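Local coordinates for hydrazine synthase subunit alpha (PDB 5C2V), which catalyses, as part of the hydrazine synthase complex, the condensation of hydroxylamine with ammonia to hydrazine, and binds two c-type hemes, at residues D[256-260]-D[271-277]; D[432-436]-D[511-517]; D[437-441]-D[558-562]; D[444-448]-D[700-704]. All blocks are in the same frame, centred on the assembly; numbering follows the deposited sequence.

Contact 1 of 4, residues D[256-260]-D[271-277]; sequences RVMIC and PIYGNCD. With ZN (zinc ion), chain B; HEC (heme c), chain C.
A classic beta bulge breaks the pairing of strand 256-262 with its antiparallel hairpin partner 270-273. Ile272 and Tyr273 both face Ile259. Ile259 O accepts from Ile272 N and from Tyr273 N, each at 2.9 Å. Ile259 N donates to Tyr273 O at 2.9 Å, which makes these two a hydrogen-bonded pair. The register then slips by one, so Cys260 lies beside Pro271 with CA atoms 4.3 Å apart. Gly274 turns the chain out of the strand at phi 106°, psi -6°. Met258 (chi1 p, chi2 t) lays SD 3.5 Å from Asn275 CB and 3.9 Å from Pro271 CB. Arg256 NH2 makes a long salt bridge, 3.9 Å, to Asp277 OD1. Asn275 ND2 donates to heme O2A at 3.0 Å. Cys276 (chi1 m) binds zinc through SG at 2.3 Å. Heme O2A and a water each lie 2.1 Å from the metal, and His560 supplies another ligand. This is the outer edge of a four-stranded beta-propeller blade, continued into the zinc and heme-propionate site.

Contact 2 of 4, residues D[432-436]-D[511-517]; sequences ICFDT and VESDGST
Two backbone hydrogen bonds join Cys433 and Thr517 as an antiparallel hydrogen-bonded pair. Cys433 N donates to Thr517 O, and Thr517 N donates to Cys433 O, both at 2.9 Å. The CA atoms are 5.4 Å apart. This pair joins strand 428-433 to strand 517-522 in the three-stranded mixed sheet of the heme region. Beyond it, Gly515 O takes two bonds from Thr436: one from N at 2.6 Å and one from OG1 at 2.8 Å, with chi1 p. Phe434 sits opposite Ser516, and Asp435 opposite Gly515.

The 511-517 loop is shaped by a type I beta turn from Glu512 to Gly515, closed by Gly515 N to Glu512 O at 2.9 Å. Asp514 forms an Asx turn: its OD1 accepts from Ser516 N at 3.2 Å and from Ser516 OG at 2.6 Å. Gly515 has phi 93°, psi 6°. A CB there would strike Asp435 OD1, whose bond goes to Thr437 OG1.

Cys433 and Thr517 are both chi1 t and share one sheet face, with CB to CG2 at 4.2 Å. Phe434 points away from the loop and packs on Leu215 of the beta subunit. Ile432 lines the heme pocket. Thr436 CG2 meets Thr517 CG2 at 3.7 Å, and Thr436 OG1 lies 3.6 Å from Val511 CG1.

Contact 3 of 4, residues D[437-441]-D[558-562]; sequences TLSDQ and GCHYG. With ZN (zinc ion), chain B; HEC (heme c), chain C.
His560 takes chi1 t and chi2 -93°, which places its two ring nitrogens on different partners. ND1 donates to Asp440 OD1 at 2.9 Å, and NE2 binds zinc at 2.0 Å. Asp440 uses chi1 p to bring its carboxylate to the edge of the ring. The His-carboxylate hydrogen bond probably helps to orient this zinc ligand. The backbone of His560 is left-handed helical (44°/47°).

Cys559, also chi1 t, carries the thioether bond from SG to heme CAC, 1.9 Å long. With Cys556 and His560 it forms the CxxCH heme-attachment motif. Here the histidine binds zinc, while Tyr564 is the axial ligand of the iron. Cys559 N donates to Leu438 O at 2.6 Å. Ser439 (chi1 t) gives a weak bond from OG to Cys559 O at 3.0 Å. The same OG accepts from Gln441 N at 3.0 Å, an ST turn.

Leu438 (chi1 t, chi2 p) lays CD2 over the face of the Tyr561 ring, 3.8 Å from its centroid, a CH-pi contact. Tyr561 is chi1 t and hydrogen-bonds through OH to Arg567.

Both segments are loops. The 437-441 loop follows strand 428-433. The 558-562 loop follows strand 553-556, the parallel neighbour of that strand. Strand 538-541 lies alongside, its Gln540 touching Ser439 and Cys559.

Contact 4 of 4, residues D[444-448]-D[700-704]; sequences GPYPH and DPNIG. With HEC (heme c), chain C.
The loop at the propionate end of the pentacoordinated heme of the middle domain meets the cytochrome c domain here. His448 belongs to the heme pocket, with CB 3.2 Å from heme O1D. The other side of the 444-448 loop faces residues 700-704. Neither segment forms a regular helix or strand, and the closest CA atoms, those of Tyr446 and Ile703, are 5.5 Å apart.

Tyr446 is chi1 m with chi2 -85°. Its OH donates to Asp700 OD2 at 3.1 Å, with the carboxylate near the edge of the ring. Ile703 (chi1 m, chi2 t) lies over one face of that ring. Its CG1 is 3.9 Å from the ring centroid, a CH-pi contact, and 3.6 Å from Tyr446 CE1. Ile703 CD1 also touches Pro445 CB at 3.7 Å.

Asp700 is chi1 t and shapes its own loop. OD1 accepts from Asn702 N at 2.9 Å, an Asx turn. Asp700 O accepts from Ile703 N at 2.9 Å and from Gly704 N at 3.1 Å. Residues 701-703 have helical backbone angles. Asn702 O takes a weak hydrogen bond from Ser249, and Pro445 packs on Asn730.

A single direct hydrogen bond and a small apolar patch make this a modest interface. Asp700 serves both parts of it: one carboxylate oxygen holds its own turn, and the other holds the tyrosine.

Contacts 1 and 2 are buried, contact 3 is partly buried and contact 4 lies at the surface. Contacts 1 and 2 rest on strand backbone pairing, one in the propeller and one in the heme region. Contacts 3 and 4 join loops and depend more on side chains. Contacts 1 and 3 meet at the zinc, where Cys276 SG and His560 NE2 are 3.6 Å apart. Contacts 2 and 3 interleave along the chain, 437-441 directly following 432-436, and Cys433 SG is 3.6 Å from Gly558 O. Contact 4 touches contact 3 through Gln441 and His448, and contact 1 through Asp277 and His448. All four contacts reach the same heme, contact 2 through Ile432.

Contact 1 of 4, residues D[256-260]-D[271-277]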
# COMPACT_ATOMS: atom_id res chain seq x y z
N ARG D 256 10.29 0.27 7.67
CA ARG D 256 9.71 -0.91 8.33
C ARG D 256 10.61 -1.45 9.44
O ARG D 256 11.82 -1.27 9.41
CB ARG D 256 9.44 -2.01 7.31
CG ARG D 256 8.12 -1.88 6.55
CD ARG D 256 7.86 -3.08 5.66
NE ARG D 256 8.50 -2.97 4.36
CZ ARG D 256 7.88 -2.53 3.26
NH1 ARG D 256 6.61 -2.17 3.31
NH2 ARG D 256 8.55 -2.46 2.11
N VAL D 257 10.01 -2.14 10.41
CA VAL D 257 10.78 -2.80 11.46
C VAL D 257 10.78 -4.31 11.22
O VAL D 257 9.75 -4.97 11.35
CB VAL D 257 10.21 -2.51 12.86
CG1 VAL D 257 10.99 -3.28 13.92
CG2 VAL D 257 10.27 -1.02 13.15
N MET D 258 11.95 -4.84 10.87
CA MET D 258 12.07 -6.23 10.45
C MET D 258 12.72 -7.12 11.50
O MET D 258 13.55 -6.67 12.29
CB MET D 258 12.87 -6.33 9.15
CG MET D 258 14.35 -6.00 9.31
SD MET D 258 15.36 -6.58 7.93
CE MET D 258 16.93 -5.82 8.31
N ILE D 259 12.33 -8.39 11.51
CA ILE D 259 13.04 -9.39 12.29
C ILE D 259 14.16 -9.97 11.44
O ILE D 259 13.94 -10.40 10.31
CB ILE D 259 12.10 -10.52 12.75
CG1 ILE D 259 10.95 -9.95 13.57
CG2 ILE D 259 12.87 -11.56 13.55
CD1 ILE D 259 9.98 -10.99 14.06
N CYS D 260 15.38 -9.95 11.99
CA CYS D 260 16.54 -10.44 11.25
C CYS D 260 17.56 -11.12 12.17
O CYS D 260 17.37 -11.18 13.39
CB CYS D 260 17.21 -9.29 10.50
SG CYS D 260 17.78 -7.94 11.56
N PRO D 271 18.15 -10.60 6.53
CA PRO D 271 16.75 -10.46 6.93
C PRO D 271 16.06 -11.81 7.16
O PRO D 271 16.42 -12.80 6.52
CB PRO D 271 16.12 -9.74 5.74
CG PRO D 271 16.95 -10.17 4.58
CD PRO D 271 18.35 -10.25 5.11
N ILE D 272 15.09 -11.83 8.06
CA ILE D 272 14.29 -13.03 8.29
C ILE D 272 12.86 -12.79 7.84
O ILE D 272 12.37 -13.46 6.93
CB ILE D 272 14.32 -13.46 9.77
CG1 ILE D 272 15.72 -13.90 10.17
CG2 ILE D 272 13.32 -14.58 10.02
CD1 ILE D 272 16.23 -15.10 9.39
N TYR D 273 12.17 -11.84 8.47
CA TYR D 273 10.81 -11.52 8.05
C TYR D 273 10.41 -10.07 8.30
O TYR D 273 10.79 -9.47 9.31
CB TYR D 273 9.81 -12.45 8.74
CG TYR D 273 8.42 -12.43 8.15
CD1 TYR D 273 8.14 -13.08 6.95
CD2 TYR D 273 7.38 -11.75 8.78
CE1 TYR D 273 6.87 -13.06 6.40
CE2 TYR D 273 6.11 -11.72 8.24
CZ TYR D 273 5.86 -12.38 7.05
OH TYR D 273 4.60 -12.36 6.50
N GLY D 274 9.63 -9.50 7.38
CA GLY D 274 9.00 -8.21 7.60
C GLY D 274 9.56 -6.99 6.88
O GLY D 274 8.99 -5.91 6.98
N ASN D 275 10.67 -7.14 6.16
CA ASN D 275 11.28 -6.00 5.49
C ASN D 275 10.95 -5.84 4.00
O ASN D 275 11.31 -4.83 3.39
CB ASN D 275 12.80 -6.06 5.64
CG ASN D 275 13.48 -4.74 5.32
OD1 ASN D 275 13.35 -3.77 6.07
ND2 ASN D 275 14.20 -4.70 4.21
N CYS D 276 10.24 -6.80 3.42
CA CYS D 276 10.09 -6.83 1.96
C CYS D 276 8.65 -6.70 1.49
O CYS D 276 7.71 -7.03 2.22
CB CYS D 276 10.72 -8.11 1.40
SG CYS D 276 12.53 -8.20 1.56
N ASP D 277 8.48 -6.21 0.26
CA ASP D 277 7.16 -6.05 -0.34
C ASP D 277 6.42 -7.38 -0.44
O ASP D 277 7.00 -8.39 -0.84
CB ASP D 277 7.27 -5.41 -1.72
CG ASP D 277 7.87 -4.02 -1.68
OD1 ASP D 277 7.11 -3.05 -1.44
OD2 ASP D 277 9.09 -3.88 -1.89
ZN ZN B . 13.94 -6.67 0.61
FE HEC C . 20.76 -5.57 -1.21
CHA HEC C . 17.89 -4.79 0.55
CHB HEC C . 22.12 -6.90 1.64
CHC HEC C . 23.78 -6.01 -2.83
CHD HEC C . 19.50 -4.05 -4.01
NA HEC C . 20.13 -5.81 0.73
C1A HEC C . 18.91 -5.40 1.24
C2A HEC C . 18.88 -5.74 2.65
C3A HEC C . 20.04 -6.32 2.96
C4A HEC C . 20.85 -6.38 1.75
CMA HEC C . 20.46 -6.85 4.35
CAA HEC C . 17.71 -5.46 3.61
CBA HEC C . 16.87 -6.72 3.79
CGA HEC C . 16.15 -7.08 2.51
O1A HEC C . 16.22 -8.26 2.09
O2A HEC C . 15.51 -6.18 1.91
NB HEC C . 22.67 -6.20 -0.65
C1B HEC C . 22.88 -6.95 0.49
C2B HEC C . 24.04 -7.78 0.27
C3B HEC C . 24.51 -7.54 -0.96
C4B HEC C . 23.65 -6.54 -1.57
CMB HEC C . 24.65 -8.78 1.28
CAB HEC C . 25.73 -8.22 -1.60
CBB HEC C . 26.86 -7.19 -1.82
NC HEC C . 21.49 -5.16 -3.10
C1C HEC C . 22.79 -5.33 -3.52
C2C HEC C . 22.91 -4.76 -4.85
C3C HEC C . 21.76 -4.13 -5.12
C4C HEC C . 20.82 -4.43 -4.06
CMC HEC C . 24.23 -4.61 -5.64
CAC HEC C . 21.47 -3.34 -6.41
CBC HEC C . 21.27 -1.85 -6.07
ND HEC C . 18.98 -4.57 -1.66
C1D HEC C . 18.68 -4.04 -2.91
C2D HEC C . 17.35 -3.47 -2.88
C3D HEC C . 16.84 -3.71 -1.45
C4D HEC C . 17.92 -4.39 -0.77
CMD HEC C . 16.60 -2.79 -4.04
CAD HEC C . 15.48 -3.31 -0.85
CBD HEC C . 15.40 -1.79 -0.80
CGD HEC C . 14.06 -1.37 -0.25
O1D HEC C . 13.75 -0.16 -0.33
O2D HEC C . 13.31 -2.25 0.26
O HOH W 1 12.83 -4.92 0.24

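Contact 2 of 4, residues D[432-436]-D[511-517]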
# COMPACT_ATOMS: atom_id res chain seq x y z
N ILE D 432 31.43 -8.01 -2.78
CA ILE D 432 31.32 -8.46 -4.16
C ILE D 432 29.91 -8.95 -4.50
O ILE D 432 29.28 -9.71 -3.75
CB ILE D 432 32.34 -9.58 -4.45
CG1 ILE D 432 32.10 -10.19 -5.83
CG2 ILE D 432 32.29 -10.65 -3.38
CD1 ILE D 432 33.11 -11.26 -6.21
N CYS D 433 29.42 -8.49 -5.65
CA CYS D 433 28.16 -8.95 -6.21
C CYS D 433 28.43 -9.68 -7.52
O CYS D 433 29.13 -9.15 -8.39
CB CYS D 433 27.19 -7.79 -6.43
SG CYS D 433 25.56 -8.27 -7.04
N PHE D 434 27.89 -10.88 -7.65
CA PHE D 434 28.15 -11.72 -8.82
C PHE D 434 27.42 -11.22 -10.05
O PHE D 434 27.97 -11.22 -11.15
CB PHE D 434 27.77 -13.17 -8.52
CG PHE D 434 28.49 -13.74 -7.33
CD1 PHE D 434 29.85 -13.54 -7.16
CD2 PHE D 434 27.80 -14.47 -6.37
CE1 PHE D 434 30.51 -14.06 -6.06
CE2 PHE D 434 28.45 -14.99 -5.27
CZ PHE D 434 29.81 -14.79 -5.12
N ASP D 435 26.16 -10.80 -9.88
CA ASP D 435 25.42 -10.17 -10.97
C ASP D 435 24.65 -8.95 -10.47
O ASP D 435 23.76 -9.08 -9.64
CB ASP D 435 24.47 -11.18 -11.62
CG ASP D 435 23.90 -10.68 -12.93
OD1 ASP D 435 24.41 -9.67 -13.46
OD2 ASP D 435 22.94 -11.29 -13.43
N THR D 436 24.99 -7.77 -10.98
CA THR D 436 24.35 -6.55 -10.51
C THR D 436 23.03 -6.28 -11.23
O THR D 436 22.23 -5.45 -10.79
CB THR D 436 25.27 -5.32 -10.69
OG1 THR D 436 25.88 -5.36 -11.98
CG2 THR D 436 26.35 -5.32 -9.63
N VAL D 511 32.01 -1.97 -13.05
CA VAL D 511 31.32 -3.25 -13.10
C VAL D 511 31.75 -4.04 -14.34
O VAL D 511 31.83 -3.48 -15.44
CB VAL D 511 29.79 -3.07 -13.11
CG1 VAL D 511 29.08 -4.40 -13.34
CG2 VAL D 511 29.33 -2.44 -11.80
N GLU D 512 32.04 -5.32 -14.16
CA GLU D 512 32.47 -6.18 -15.25
C GLU D 512 31.35 -6.39 -16.27
O GLU D 512 30.18 -6.17 -15.97
CB GLU D 512 32.95 -7.54 -14.72
CG GLU D 512 34.13 -7.46 -13.77
CD GLU D 512 35.43 -7.10 -14.48
OE1 GLU D 512 36.40 -6.74 -13.78
OE2 GLU D 512 35.48 -7.19 -15.72
N SER D 513 31.73 -6.80 -17.48
CA SER D 513 30.79 -6.97 -18.58
C SER D 513 29.70 -8.00 -18.29
O SER D 513 28.65 -7.99 -18.92
CB SER D 513 31.54 -7.36 -19.86
OG SER D 513 32.13 -8.64 -19.73
N ASP D 514 29.96 -8.90 -17.34
CA ASP D 514 28.99 -9.93 -16.98
C ASP D 514 28.12 -9.49 -15.81
O ASP D 514 27.27 -10.26 -15.35
CB ASP D 514 29.70 -11.24 -16.65
CG ASP D 514 30.54 -11.16 -15.39
OD1 ASP D 514 31.03 -10.06 -15.07
OD2 ASP D 514 30.71 -12.20 -14.72
N GLY D 515 28.33 -8.27 -15.34
CA GLY D 515 27.51 -7.72 -14.27
C GLY D 515 28.09 -7.93 -12.88
O GLY D 515 27.46 -7.61 -11.88
N SER D 516 29.30 -8.48 -12.83
CA SER D 516 29.96 -8.74 -11.56
C SER D 516 30.83 -7.56 -11.12
O SER D 516 31.48 -6.92 -11.95
CB SER D 516 30.82 -10.01 -11.64
OG SER D 516 31.83 -9.87 -12.62
N THR D 517 30.82 -7.27 -9.83
CA THR D 517 31.66 -6.19 -9.30
C THR D 517 32.18 -6.54 -7.91
O THR D 517 31.55 -7.28 -7.16
CB THR D 517 30.89 -4.85 -9.24
OG1 THR D 517 31.78 -3.80 -8.87
CG2 THR D 517 29.75 -4.93 -8.23

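Contact 3 of 4, residues D[437-441]-D[558-562]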
# COMPACT_ATOMS: atom_id res chain seq x y z
N THR D 437 22.80 -7.00 -12.33
CA THR D 437 21.58 -6.83 -13.11
C THR D 437 20.52 -7.85 -12.71
O THR D 437 19.42 -7.86 -13.24
CB THR D 437 21.86 -6.97 -14.62
OG1 THR D 437 22.09 -8.35 -14.94
CG2 THR D 437 23.08 -6.15 -15.02
N LEU D 438 20.87 -8.71 -11.75
CA LEU D 438 19.98 -9.77 -11.30
C LEU D 438 19.11 -9.32 -10.13
O LEU D 438 19.63 -9.01 -9.06
CB LEU D 438 20.79 -11.01 -10.92
CG LEU D 438 20.02 -12.24 -10.43
CD1 LEU D 438 19.17 -12.82 -11.56
CD2 LEU D 438 20.97 -13.28 -9.87
N SER D 439 17.80 -9.29 -10.34
CA SER D 439 16.88 -8.80 -9.32
C SER D 439 15.50 -9.44 -9.41
O SER D 439 15.09 -9.92 -10.46
CB SER D 439 16.74 -7.28 -9.41
OG SER D 439 15.96 -6.77 -8.35
N ASP D 440 14.78 -9.44 -8.28
CA ASP D 440 13.39 -9.88 -8.26
C ASP D 440 12.46 -8.67 -8.38
O ASP D 440 11.24 -8.81 -8.38
CB ASP D 440 13.09 -10.67 -6.99
CG ASP D 440 13.05 -9.81 -5.74
OD1 ASP D 440 13.64 -8.71 -5.74
OD2 ASP D 440 12.43 -10.23 -4.74
N GLN D 441 13.07 -7.49 -8.47
CA GLN D 441 12.31 -6.24 -8.55
C GLN D 441 11.97 -5.89 -10.00
O GLN D 441 12.77 -6.10 -10.90
CB GLN D 441 13.11 -5.10 -7.92
CG GLN D 441 13.28 -5.23 -6.42
CD GLN D 441 11.96 -5.18 -5.67
OE1 GLN D 441 11.63 -6.09 -4.91
NE2 GLN D 441 11.20 -4.11 -5.88
N GLY D 558 23.15 -11.35 -6.35
CA GLY D 558 22.52 -10.39 -7.22
C GLY D 558 22.07 -9.14 -6.49
O GLY D 558 22.42 -8.93 -5.34
N CYS D 559 21.29 -8.32 -7.18
CA CYS D 559 20.79 -7.09 -6.58
C CYS D 559 19.38 -7.36 -6.08
O CYS D 559 18.43 -7.39 -6.86
CB CYS D 559 20.83 -5.96 -7.62
SG CYS D 559 20.10 -4.39 -7.14
N HIS D 560 19.26 -7.51 -4.77
CA HIS D 560 18.04 -7.99 -4.12
C HIS D 560 17.42 -9.18 -4.86
O HIS D 560 16.22 -9.20 -5.12
CB HIS D 560 17.01 -6.86 -4.00
CG HIS D 560 15.95 -7.13 -2.97
ND1 HIS D 560 14.74 -7.72 -3.28
CD2 HIS D 560 15.93 -6.91 -1.63
CE1 HIS D 560 14.02 -7.84 -2.18
NE2 HIS D 560 14.71 -7.35 -1.16
N TYR D 561 18.25 -10.16 -5.21
CA TYR D 561 17.77 -11.34 -5.93
C TYR D 561 17.12 -12.35 -4.98
O TYR D 561 16.33 -13.20 -5.41
CB TYR D 561 18.91 -12.00 -6.71
CG TYR D 561 18.61 -13.42 -7.17
CD1 TYR D 561 17.74 -13.67 -8.22
CD2 TYR D 561 19.21 -14.50 -6.54
CE1 TYR D 561 17.47 -14.96 -8.63
CE2 TYR D 561 18.95 -15.80 -6.95
CZ TYR D 561 18.07 -16.02 -7.99
OH TYR D 561 17.81 -17.31 -8.40
N GLY D 562 17.43 -12.24 -3.70
CA GLY D 562 16.89 -13.17 -2.72
C GLY D 562 17.89 -14.17 -2.19
O GLY D 562 17.53 -15.07 -1.42
ZN ZN B . 13.94 -6.67 0.61
FE HEC C . 20.76 -5.57 -1.21
CHA HEC C . 17.89 -4.79 0.55
CHB HEC C . 22.12 -6.90 1.64
CHC HEC C . 23.78 -6.01 -2.83
CHD HEC C . 19.50 -4.05 -4.01
NA HEC C . 20.13 -5.81 0.73
C1A HEC C . 18.91 -5.40 1.24
C2A HEC C . 18.88 -5.74 2.65
C3A HEC C . 20.04 -6.32 2.96
C4A HEC C . 20.85 -6.38 1.75
CMA HEC C . 20.46 -6.85 4.35
CAA HEC C . 17.71 -5.46 3.61
CBA HEC C . 16.87 -6.72 3.79
CGA HEC C . 16.15 -7.08 2.51
O1A HEC C . 16.22 -8.26 2.09
O2A HEC C . 15.51 -6.18 1.91
NB HEC C . 22.67 -6.20 -0.65
C1B HEC C . 22.88 -6.95 0.49
C2B HEC C . 24.04 -7.78 0.27
C3B HEC C . 24.51 -7.54 -0.96
C4B HEC C . 23.65 -6.54 -1.57
CMB HEC C . 24.65 -8.78 1.28
CAB HEC C . 25.73 -8.22 -1.60
CBB HEC C . 26.86 -7.19 -1.82
NC HEC C . 21.49 -5.16 -3.10
C1C HEC C . 22.79 -5.33 -3.52
C2C HEC C . 22.91 -4.76 -4.85
C3C HEC C . 21.76 -4.13 -5.12
C4C HEC C . 20.82 -4.43 -4.06
CMC HEC C . 24.23 -4.61 -5.64
CAC HEC C . 21.47 -3.34 -6.41
CBC HEC C . 21.27 -1.85 -6.07
ND HEC C . 18.98 -4.57 -1.66
C1D HEC C . 18.68 -4.04 -2.91
C2D HEC C . 17.35 -3.47 -2.88
C3D HEC C . 16.84 -3.71 -1.45
C4D HEC C . 17.92 -4.39 -0.77
CMD HEC C . 16.60 -2.79 -4.04
CAD HEC C . 15.48 -3.31 -0.85
CBD HEC C . 15.40 -1.79 -0.80
CGD HEC C . 14.06 -1.37 -0.25
O1D HEC C . 13.75 -0.16 -0.33
O2D HEC C . 13.31 -2.25 0.26
O HOH W 1 12.83 -4.92 0.24

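Contact 4 of 4, residues D[444-448]-D[700-704]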
# COMPACT_ATOMS: atom_id res chain seq x y z
N GLY D 444 9.91 0.17 -12.21
CA GLY D 444 8.94 1.05 -11.58
C GLY D 444 9.48 2.41 -11.20
O GLY D 444 10.69 2.65 -11.28
N PRO D 445 8.58 3.32 -10.79
CA PRO D 445 8.91 4.70 -10.39
C PRO D 445 9.65 4.80 -9.06
O PRO D 445 10.41 5.74 -8.85
CB PRO D 445 7.53 5.36 -10.29
CG PRO D 445 6.62 4.24 -9.94
CD PRO D 445 7.14 3.05 -10.68
N TYR D 446 9.44 3.83 -8.16
CA TYR D 446 10.06 3.87 -6.84
C TYR D 446 11.55 3.55 -6.91
O TYR D 446 11.97 2.70 -7.70
CB TYR D 446 9.33 2.92 -5.89
CG TYR D 446 7.92 3.35 -5.57
CD1 TYR D 446 7.67 4.27 -4.55
CD2 TYR D 446 6.84 2.86 -6.29
CE1 TYR D 446 6.38 4.67 -4.26
CE2 TYR D 446 5.55 3.27 -6.01
CZ TYR D 446 5.32 4.17 -4.99
OH TYR D 446 4.04 4.57 -4.71
N PRO D 447 12.36 4.24 -6.09
CA PRO D 447 13.83 4.19 -6.17
C PRO D 447 14.43 2.81 -5.89
O PRO D 447 15.55 2.55 -6.32
CB PRO D 447 14.27 5.20 -5.11
CG PRO D 447 13.14 5.26 -4.15
CD PRO D 447 11.91 5.12 -5.00
N HIS D 448 13.71 1.95 -5.17
CA HIS D 448 14.23 0.62 -4.86
C HIS D 448 13.93 -0.35 -5.99
O HIS D 448 14.23 -1.54 -5.89
CB HIS D 448 13.64 0.11 -3.54
CG HIS D 448 12.22 -0.32 -3.63
ND1 HIS D 448 11.16 0.57 -3.64
CD2 HIS D 448 11.66 -1.56 -3.72
CE1 HIS D 448 10.03 -0.10 -3.73
NE2 HIS D 448 10.30 -1.39 -3.78
N ASP D 700 3.13 10.67 -6.01
CA ASP D 700 3.65 10.31 -4.70
C ASP D 700 4.96 11.05 -4.45
O ASP D 700 5.92 10.89 -5.20
CB ASP D 700 3.86 8.79 -4.60
CG ASP D 700 4.09 8.31 -3.18
OD1 ASP D 700 4.40 9.13 -2.30
OD2 ASP D 700 3.97 7.09 -2.95
N PRO D 701 5.01 11.88 -3.39
CA PRO D 701 6.24 12.61 -3.05
C PRO D 701 7.37 11.67 -2.64
O PRO D 701 8.54 12.07 -2.67
CB PRO D 701 5.81 13.49 -1.87
CG PRO D 701 4.60 12.83 -1.31
CD PRO D 701 3.89 12.22 -2.49
N ASN D 702 7.04 10.44 -2.27
CA ASN D 702 8.05 9.43 -1.98
C ASN D 702 8.80 9.05 -3.26
O ASN D 702 9.95 8.62 -3.21
CB ASN D 702 7.41 8.19 -1.35
CG ASN D 702 6.81 8.48 0.01
OD1 ASN D 702 7.36 9.24 0.80
ND2 ASN D 702 5.67 7.86 0.29
N ILE D 703 8.13 9.22 -4.39
CA ILE D 703 8.76 9.04 -5.69
C ILE D 703 9.54 10.30 -6.06
O ILE D 703 10.77 10.27 -6.18
CB ILE D 703 7.74 8.73 -6.80
CG1 ILE D 703 7.00 7.43 -6.49
CG2 ILE D 703 8.42 8.65 -8.15
CD1 ILE D 703 5.92 7.09 -7.49
N GLY D 704 8.82 11.41 -6.24
CA GLY D 704 9.46 12.67 -6.56
C GLY D 704 8.51 13.86 -6.59
O GLY D 704 7.33 13.73 -6.25
FE HEC C . 20.76 -5.57 -1.21
CHA HEC C . 17.89 -4.79 0.55
CHB HEC C . 22.12 -6.90 1.64
CHC HEC C . 23.78 -6.01 -2.83
CHD HEC C . 19.50 -4.05 -4.01
NA HEC C . 20.13 -5.81 0.73
C1A HEC C . 18.91 -5.40 1.24
C2A HEC C . 18.88 -5.74 2.65
C3A HEC C . 20.04 -6.32 2.96
C4A HEC C . 20.85 -6.38 1.75
CMA HEC C . 20.46 -6.85 4.35
CAA HEC C . 17.71 -5.46 3.61
CBA HEC C . 16.87 -6.72 3.79
CGA HEC C . 16.15 -7.08 2.51
O1A HEC C . 16.22 -8.26 2.09
O2A HEC C . 15.51 -6.18 1.91
NB HEC C . 22.67 -6.20 -0.65
C1B HEC C . 22.88 -6.95 0.49
C2B HEC C . 24.04 -7.78 0.27
C3B HEC C . 24.51 -7.54 -0.96
C4B HEC C . 23.65 -6.54 -1.57
CMB HEC C . 24.65 -8.78 1.28
CAB HEC C . 25.73 -8.22 -1.60
CBB HEC C . 26.86 -7.19 -1.82
NC HEC C . 21.49 -5.16 -3.10
C1C HEC C . 22.79 -5.33 -3.52
C2C HEC C . 22.91 -4.76 -4.85
C3C HEC C . 21.76 -4.13 -5.12
C4C HEC C . 20.82 -4.43 -4.06
CMC HEC C . 24.23 -4.61 -5.64
CAC HEC C . 21.47 -3.34 -6.41
CBC HEC C . 21.27 -1.85 -6.07
ND HEC C . 18.98 -4.57 -1.66
C1D HEC C . 18.68 -4.04 -2.91
C2D HEC C . 17.35 -3.47 -2.88
C3D HEC C . 16.84 -3.71 -1.45
C4D HEC C . 17.92 -4.39 -0.77
CMD HEC C . 16.60 -2.79 -4.04
CAD HEC C . 15.48 -3.31 -0.85
CBD HEC C . 15.40 -1.79 -0.80
CGD HEC C . 14.06 -1.37 -0.25
O1D HEC C . 13.75 -0.16 -0.33
O2D HEC C . 13.31 -2.25 0.26